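Spermidine N(1)-acetyltransferase (Thermoplasma acidophilum, PDB 3K9U) transfers an acetyl group from acetyl-CoA to polyamines such as spermidine, protecting against polyamine toxicity, and may take part in negative control of sporulation and degradative enzyme production. Local coordinates at residues L8-L13 and I54-Q58; T15-A20 and L74-I78. The contacts are given in a common frame with arbitrary orientation. Numbering follows the deposited sequence.

In the fold
Both interactions belong to the GNAT fold and lie on the same side of its mixed sheet. Interaction 2 is a buried helix-on-strand contact, apolar in character, with no hydrogen bond between its segments. Interaction 1 lies farther from the centre of the chain and is partly buried. It joins the turn that leads into helix 13-27 to the end part of helix 47-59, and it adds a hydrogen bond and a water to its apolar centre. The two share an apolar layer. Leu8 CD2 lies 3.8 Å from Leu74 CD1, and Ile54 CD1 lies 4.2 Å from Leu16 CD2. Along the chain their segments alternate.

Interaction 1. Residues L8-L13 and I54-Q58; sequences LSIEDL and IVRSQ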
ATOM      1  N   LEU A   8       7.792 -22.208  -6.141  1.00 26.52           N
ATOM      2  CA  LEU A   8       8.145 -22.206  -4.731  1.00 27.15           C
ATOM      3  C   LEU A   8       8.796 -23.525  -4.380  1.00 27.76           C
ATOM      4  O   LEU A   8       8.558 -24.534  -5.046  1.00 29.44           O
ATOM      5  CB  LEU A   8       6.912 -21.982  -3.879  1.00 26.95           C
ATOM      6  CG  LEU A   8       6.384 -20.560  -4.056  1.00 27.89           C
ATOM      7  CD1 LEU A   8       4.912 -20.486  -3.674  1.00 29.25           C
ATOM      8  CD2 LEU A   8       7.236 -19.608  -3.255  1.00 24.05           C
ATOM      9  N   SER A   9       9.631 -23.511  -3.352  1.00 27.35           N
ATOM     10  CA  SER A   9      10.308 -24.705  -2.913  1.00 28.02           C
ATOM     11  C   SER A   9      10.283 -24.675  -1.401  1.00 27.14           C
ATOM     12  O   SER A   9       9.830 -23.673  -0.806  1.00 24.89           O
ATOM     13  CB  SER A   9      11.751 -24.761  -3.453  1.00 28.38           C
ATOM     14  OG  SER A   9      12.601 -23.922  -2.691  1.00 31.39           O
ATOM     15  N   ILE A  10      10.745 -25.760  -0.775  1.00 25.82           N
ATOM     16  CA  ILE A  10      10.516 -25.904   0.665  1.00 26.41           C
ATOM     17  C   ILE A  10      11.302 -24.851   1.481  1.00 26.47           C
ATOM     18  O   ILE A  10      10.901 -24.492   2.587  1.00 27.30           O
ATOM     19  CB  ILE A  10      10.774 -27.355   1.198  1.00 27.31           C
ATOM     20  CG1 ILE A  10      12.228 -27.570   1.591  1.00 25.12           C
ATOM     21  CG2 ILE A  10      10.311 -28.435   0.193  1.00 27.80           C
ATOM     22  CD1 ILE A  10      12.464 -28.991   2.060  1.00 29.29           C
ATOM     23  N   GLU A  11      12.399 -24.347   0.940  1.00 26.20           N
ATOM     24  CA  GLU A  11      13.137 -23.257   1.606  1.00 26.87           C
ATOM     25  C   GLU A  11      12.329 -21.952   1.672  1.00 26.08           C
ATOM     26  O   GLU A  11      12.641 -21.077   2.466  1.00 26.20           O
ATOM     27  CB  GLU A  11      14.502 -23.001   0.955  1.00 27.28           C
ATOM     28  CG  GLU A  11      14.525 -23.184  -0.539  1.00 31.82           C
ATOM     29  CD  GLU A  11      15.682 -22.490  -1.224  1.00 38.08           C
ATOM     30  OE1 GLU A  11      16.826 -22.519  -0.699  1.00 40.40           O
ATOM     31  OE2 GLU A  11      15.434 -21.927  -2.316  1.00 41.64           O
ATOM     32  N   ASP A  12      11.274 -21.841   0.869  1.00 25.34           N
ATOM     33  CA  ASP A  12      10.407 -20.672   0.920  1.00 25.44           C
ATOM     34  C   ASP A  12       9.367 -20.756   2.040  1.00 25.72           C
ATOM     35  O   ASP A  12       8.581 -19.837   2.210  1.00 27.10           O
ATOM     36  CB  ASP A  12       9.715 -20.460  -0.434  1.00 24.74           C
ATOM     37  CG  ASP A  12      10.708 -20.240  -1.564  1.00 25.02           C
ATOM     38  OD1 ASP A  12      11.629 -19.405  -1.399  1.00 24.53           O
ATOM     39  OD2 ASP A  12      10.582 -20.905  -2.618  1.00 26.66           O
ATOM     40  N   LEU A  13       9.370 -21.825   2.819  1.00 25.63           N
ATOM     41  CA  LEU A  13       8.245 -22.105   3.712  1.00 26.27           C
ATOM     42  C   LEU A  13       7.956 -21.024   4.756  1.00 26.48           C
ATOM     43  O   LEU A  13       6.806 -20.558   4.896  1.00 26.08           O
ATOM     44  CB  LEU A  13       8.457 -23.446   4.429  1.00 26.75           C
ATOM     45  CG  LEU A  13       7.375 -23.804   5.448  1.00 26.59           C
ATOM     46  CD1 LEU A  13       6.100 -24.209   4.738  1.00 26.09           C
ATOM     47  CD2 LEU A  13       7.888 -24.904   6.336  1.00 25.42           C
ATOM     48  N   ILE A  54       3.438 -27.415  -1.160  1.00 18.36           N
ATOM     49  CA  ILE A  54       4.630 -27.076  -1.922  1.00 17.35           C
ATOM     50  C   ILE A  54       5.173 -28.323  -2.618  1.00 17.66           C
ATOM     51  O   ILE A  54       5.500 -28.243  -3.806  1.00 17.81           O
ATOM     52  CB  ILE A  54       5.710 -26.415  -1.014  1.00 18.14           C
ATOM     53  CG1 ILE A  54       5.243 -25.028  -0.526  1.00 18.98           C
ATOM     54  CG2 ILE A  54       7.057 -26.292  -1.719  1.00 14.04           C
ATOM     55  CD1 ILE A  54       6.225 -24.361   0.488  1.00 14.07           C
ATOM     56  N   VAL A  55       5.260 -29.468  -1.915  1.00 17.19           N
ATOM     57  CA  VAL A  55       5.802 -30.689  -2.536  1.00 17.47           C
ATOM     58  C   VAL A  55       4.908 -31.198  -3.659  1.00 19.73           C
ATOM     59  O   VAL A  55       5.410 -31.588  -4.709  1.00 19.44           O
ATOM     60  CB  VAL A  55       6.099 -31.839  -1.527  1.00 17.22           C
ATOM     61  CG1 VAL A  55       6.609 -33.146  -2.266  1.00 13.70           C
ATOM     62  CG2 VAL A  55       7.124 -31.376  -0.498  1.00 15.66           C
ATOM     63  N   ARG A  56       3.595 -31.169  -3.440  1.00 22.08           N
ATOM     64  CA  ARG A  56       2.617 -31.530  -4.477  1.00 24.30           C
ATOM     65  C   ARG A  56       2.811 -30.681  -5.721  1.00 24.12           C
ATOM     66  O   ARG A  56       2.831 -31.207  -6.841  1.00 22.89           O
ATOM     67  CB  ARG A  56       1.166 -31.345  -3.976  1.00 25.22           C
ATOM     68  CG  ARG A  56       0.679 -32.512  -3.108  1.00 29.83           C
ATOM     69  CD  ARG A  56      -0.679 -32.235  -2.464  1.00 34.54           C
ATOM     70  NE  ARG A  56      -1.746 -32.127  -3.464  1.00 40.08           N
ATOM     71  CZ  ARG A  56      -2.464 -31.025  -3.734  1.00 45.14           C
ATOM     72  NH1 ARG A  56      -2.288 -29.864  -3.078  1.00 41.04           N
ATOM     73  NH2 ARG A  56      -3.400 -31.091  -4.690  1.00 49.76           N
ATOM     74  N   SER A  57       2.963 -29.370  -5.507  1.00 23.78           N
ATOM     75  CA  SER A  57       3.121 -28.426  -6.603  1.00 24.79           C
ATOM     76  C   SER A  57       4.374 -28.693  -7.442  1.00 26.42           C
ATOM     77  O   SER A  57       4.490 -28.207  -8.553  1.00 27.30           O
ATOM     78  CB  SER A  57       3.171 -26.995  -6.064  1.00 25.37           C
ATOM     79  OG  SER A  57       4.493 -26.623  -5.699  1.00 24.73           O
ATOM     80  N   GLN A  58       5.306 -29.473  -6.908  1.00 28.22           N
ATOM     81  CA  GLN A  58       6.590 -29.682  -7.540  1.00 29.88           C
ATOM     82  C   GLN A  58       6.493 -30.748  -8.616  1.00 30.53           C
ATOM     83  O   GLN A  58       7.155 -30.653  -9.643  1.00 31.58           O
ATOM     84  CB  GLN A  58       7.613 -30.137  -6.499  1.00 30.71           C
ATOM     85  CG  GLN A  58       8.940 -29.426  -6.584  1.00 34.73           C
ATOM     86  CD  GLN A  58       9.019 -28.263  -5.639  1.00 37.63           C
ATOM     87  OE1 GLN A  58       9.129 -28.447  -4.422  1.00 44.81           O
ATOM     88  NE2 GLN A  58       8.992 -27.055  -6.182  1.00 38.93           N
TER
HETATM   89  O   HOH W   1       5.939 -24.962  -7.146  1.00 25.94           O
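Ile54 is the apolar centre of this contact, which in the GNAT fold joins the turn between strand 3-7 and helix 13-27 to helix 47-59. Its CA-to-CB bond points toward the turn, and its two branches reach different parts of it. CG2 lies against the backbone, 3.6 Å from Ser9 C and 3.8 Å from Ile10 N. CD1 reaches Leu13 CD1 at 4.3 Å, where helix 13-27 begins. Leu13 also packs on Leu50 and Leu51, so the start of helix 13-27 packs against helix 47-59. Farther out, Ile10 CG2 touches Ile54 CG2 at 4.3 Å and Val55 CG2 at 4.4 Å. These contacts are loose and lie at the exposed margin.

The turn has its own polar frame. Asp12 OD2 accepts a hydrogen bond from Ser9 N at 2.9 Å, and Asp12 N donates to Ser9 O, also at 2.9 Å. Together the two bonds close the turn round the 3-10 segment 10-12. Leu8 packs on Phe65, Leu74 and Phe77 of the sheet, while its carbonyl faces the helix. A water donates to Ser57 OG at 2.6 Å and makes a weak bond to Leu8 O at 3.4 Å. The direct polar link between the segments is the amide of Gln58, whose NE2 donates to Leu8 O at 2.8 Å with an N-H...O angle of 154°.

Interaction 2. Residues T15-A20 and L74-I78; sequences TLIEVA and LIGFI
In this GNAT fold, helix 13-27 packs across strand 73-83. Residues 15-20 are alpha-helical (Val19 N to Thr15 O and Ala20 N to Leu16 O, both 3.0 Å). Residues 74-78 are extended apart from a bulge. The axes of the two segments approach to 8.0 Å and cross at -79°, nearly perpendicular. CA atoms are 6.6 Å apart for Thr15 and Leu74, 6.1 Å for Val19 and Ile75.

The CA-to-CB bond of Leu74 (chi1 t, chi2 p) points toward the helix. Leu74 CB meets Thr15 OG1 at 3.7 Å, CD2 meets Leu16 CD1 at 3.8 Å, and O lies 3.5 Å from Val19 CG2. The CA-to-CB bond of Ile75 points away. Its side chain lies about 4 Å from that of Ile103, an acetyl-CoA-binding residue. Ile75 (phi/psi -125/6) and Gly76 both face Ala68, a classic beta bulge. Phe77 (chi1 +60°, chi2 -87°) again has CA-to-CB toward the helix. Its ring edge receives Val19 CG1, 4.1 Å from Phe77 CE1. The CA-to-CB bond of Leu16 points sideways, but chi1 t, chi2 p brings its end nearer: Leu16 CD1 is 3.2 Å from Phe77 CD1.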
ATOM      1  N   THR A  15       8.993 -17.895   5.062  1.00 25.77           N
ATOM      2  CA  THR A  15       8.724 -16.550   4.566  1.00 25.95           C
ATOM      3  C   THR A  15       7.318 -16.525   3.933  1.00 25.16           C
ATOM      4  O   THR A  15       6.565 -15.552   4.085  1.00 24.08           O
ATOM      5  CB  THR A  15       9.864 -16.022   3.642  1.00 26.29           C
ATOM      6  OG1 THR A  15      10.004 -16.870   2.507  1.00 31.01           O
ATOM      7  CG2 THR A  15      11.212 -16.007   4.372  1.00 25.02           C
ATOM      8  N   LEU A  16       6.928 -17.631   3.305  1.00 24.95           N
ATOM      9  CA  LEU A  16       5.564 -17.767   2.761  1.00 24.45           C
ATOM     10  C   LEU A  16       4.463 -17.598   3.837  1.00 23.18           C
ATOM     11  O   LEU A  16       3.475 -16.866   3.625  1.00 21.97           O
ATOM     12  CB  LEU A  16       5.427 -19.083   2.012  1.00 24.98           C
ATOM     13  CG  LEU A  16       4.141 -19.318   1.197  1.00 28.48           C
ATOM     14  CD1 LEU A  16       4.078 -18.441  -0.014  1.00 32.35           C
ATOM     15  CD2 LEU A  16       4.093 -20.766   0.760  1.00 30.35           C
ATOM     16  N   ILE A  17       4.670 -18.187   5.013  1.00 22.38           N
ATOM     17  CA  ILE A  17       3.729 -18.010   6.124  1.00 21.69           C
ATOM     18  C   ILE A  17       3.633 -16.544   6.536  1.00 22.38           C
ATOM     19  O   ILE A  17       2.541 -16.049   6.799  1.00 21.99           O
ATOM     20  CB  ILE A  17       4.097 -18.863   7.313  1.00 22.00           C
ATOM     21  CG1 ILE A  17       4.028 -20.355   6.949  1.00 21.03           C
ATOM     22  CG2 ILE A  17       3.181 -18.586   8.553  1.00 21.28           C
ATOM     23  CD1 ILE A  17       4.666 -21.232   8.060  1.00 16.53           C
ATOM     24  N   GLU A  18       4.756 -15.831   6.546  1.00 23.15           N
ATOM     25  CA  GLU A  18       4.735 -14.431   6.968  1.00 24.18           C
ATOM     26  C   GLU A  18       4.077 -13.498   5.964  1.00 23.04           C
ATOM     27  O   GLU A  18       3.352 -12.614   6.347  1.00 22.73           O
ATOM     28  CB  GLU A  18       6.129 -13.931   7.317  1.00 25.28           C
ATOM     29  CG  GLU A  18       6.731 -14.528   8.616  1.00 30.60           C
ATOM     30  CD  GLU A  18       5.688 -14.957   9.666  1.00 37.48           C
ATOM     31  OE1 GLU A  18       4.872 -14.106  10.099  1.00 40.61           O
ATOM     32  OE2 GLU A  18       5.692 -16.158  10.061  1.00 40.80           O
ATOM     33  N   VAL A  19       4.337 -13.700   4.682  1.00 22.72           N
ATOM     34  CA  VAL A  19       3.657 -12.978   3.636  1.00 21.81           C
ATOM     35  C   VAL A  19       2.119 -13.159   3.755  1.00 22.08           C
ATOM     36  O   VAL A  19       1.354 -12.172   3.854  1.00 21.72           O
ATOM     37  CB  VAL A  19       4.148 -13.489   2.255  1.00 22.47           C
ATOM     38  CG1 VAL A  19       3.297 -12.949   1.134  1.00 22.89           C
ATOM     39  CG2 VAL A  19       5.642 -13.144   2.041  1.00 23.13           C
ATOM     40  N   ALA A  20       1.684 -14.415   3.758  1.00 21.15           N
ATOM     41  CA  ALA A  20       0.279 -14.766   3.928  1.00 21.61           C
ATOM     42  C   ALA A  20      -0.272 -14.077   5.149  1.00 22.03           C
ATOM     43  O   ALA A  20      -1.315 -13.395   5.088  1.00 21.75           O
ATOM     44  CB  ALA A  20       0.126 -16.255   4.091  1.00 21.47           C
ATOM     45  N   LEU A  74      11.105 -13.263  -0.858  1.00 20.28           N
ATOM     46  CA  LEU A  74       9.733 -13.646  -1.220  1.00 20.29           C
ATOM     47  C   LEU A  74       8.740 -12.598  -0.702  1.00 19.54           C
ATOM     48  O   LEU A  74       8.658 -12.382   0.501  1.00 19.70           O
ATOM     49  CB  LEU A  74       9.362 -15.041  -0.662  1.00 20.01           C
ATOM     50  CG  LEU A  74       7.974 -15.548  -1.105  1.00 22.65           C
ATOM     51  CD1 LEU A  74       7.973 -15.952  -2.590  1.00 24.28           C
ATOM     52  CD2 LEU A  74       7.510 -16.721  -0.277  1.00 24.75           C
ATOM     53  N   ILE A  75       7.980 -11.946  -1.588  1.00 18.02           N
ATOM     54  CA  ILE A  75       6.991 -10.983  -1.110  1.00 17.64           C
ATOM     55  C   ILE A  75       5.549 -11.236  -1.583  1.00 18.23           C
ATOM     56  O   ILE A  75       4.676 -10.400  -1.367  1.00 19.23           O
ATOM     57  CB  ILE A  75       7.395  -9.540  -1.415  1.00 16.80           C
ATOM     58  CG1 ILE A  75       7.710  -9.310  -2.912  1.00 18.44           C
ATOM     59  CG2 ILE A  75       8.631  -9.128  -0.533  1.00 20.38           C
ATOM     60  CD1 ILE A  75       6.485  -9.372  -3.920  1.00 14.16           C
ATOM     61  N   GLY A  76       5.300 -12.354  -2.263  1.00 17.92           N
ATOM     62  CA  GLY A  76       3.953 -12.656  -2.760  1.00 17.02           C
ATOM     63  C   GLY A  76       3.927 -14.022  -3.409  1.00 17.35           C
ATOM     64  O   GLY A  76       4.993 -14.613  -3.667  1.00 17.18           O
ATOM     65  N   PHE A  77       2.736 -14.542  -3.669  1.00 17.04           N
ATOM     66  CA  PHE A  77       2.624 -15.826  -4.349  1.00 17.76           C
ATOM     67  C   PHE A  77       1.284 -16.000  -5.019  1.00 17.44           C
ATOM     68  O   PHE A  77       0.375 -15.276  -4.733  1.00 17.80           O
ATOM     69  CB  PHE A  77       2.821 -16.964  -3.343  1.00 17.52           C
ATOM     70  CG  PHE A  77       1.805 -16.960  -2.219  1.00 18.52           C
ATOM     71  CD1 PHE A  77       2.021 -16.207  -1.059  1.00 19.28           C
ATOM     72  CD2 PHE A  77       0.632 -17.665  -2.325  1.00 19.63           C
ATOM     73  CE1 PHE A  77       1.080 -16.185  -0.022  1.00 19.12           C
ATOM     74  CE2 PHE A  77      -0.309 -17.648  -1.292  1.00 20.43           C
ATOM     75  CZ  PHE A  77      -0.076 -16.905  -0.134  1.00 17.69           C
ATOM     76  N   ILE A  78       1.171 -17.006  -5.876  1.00 18.50           N
ATOM     77  CA  ILE A  78      -0.061 -17.301  -6.561  1.00 18.94           C
ATOM     78  C   ILE A  78      -0.218 -18.810  -6.637  1.00 20.13           C
ATOM     79  O   ILE A  78       0.772 -19.526  -6.767  1.00 20.91           O
ATOM     80  CB  ILE A  78      -0.082 -16.664  -7.973  1.00 18.98           C
ATOM     81  CG1 ILE A  78      -1.508 -16.662  -8.533  1.00 18.19           C
ATOM     82  CG2 ILE A  78       0.913 -17.374  -8.904  1.00 15.94           C
ATOM     83  CD1 ILE A  78      -1.677 -16.026  -9.958  1.00 15.43           C
TER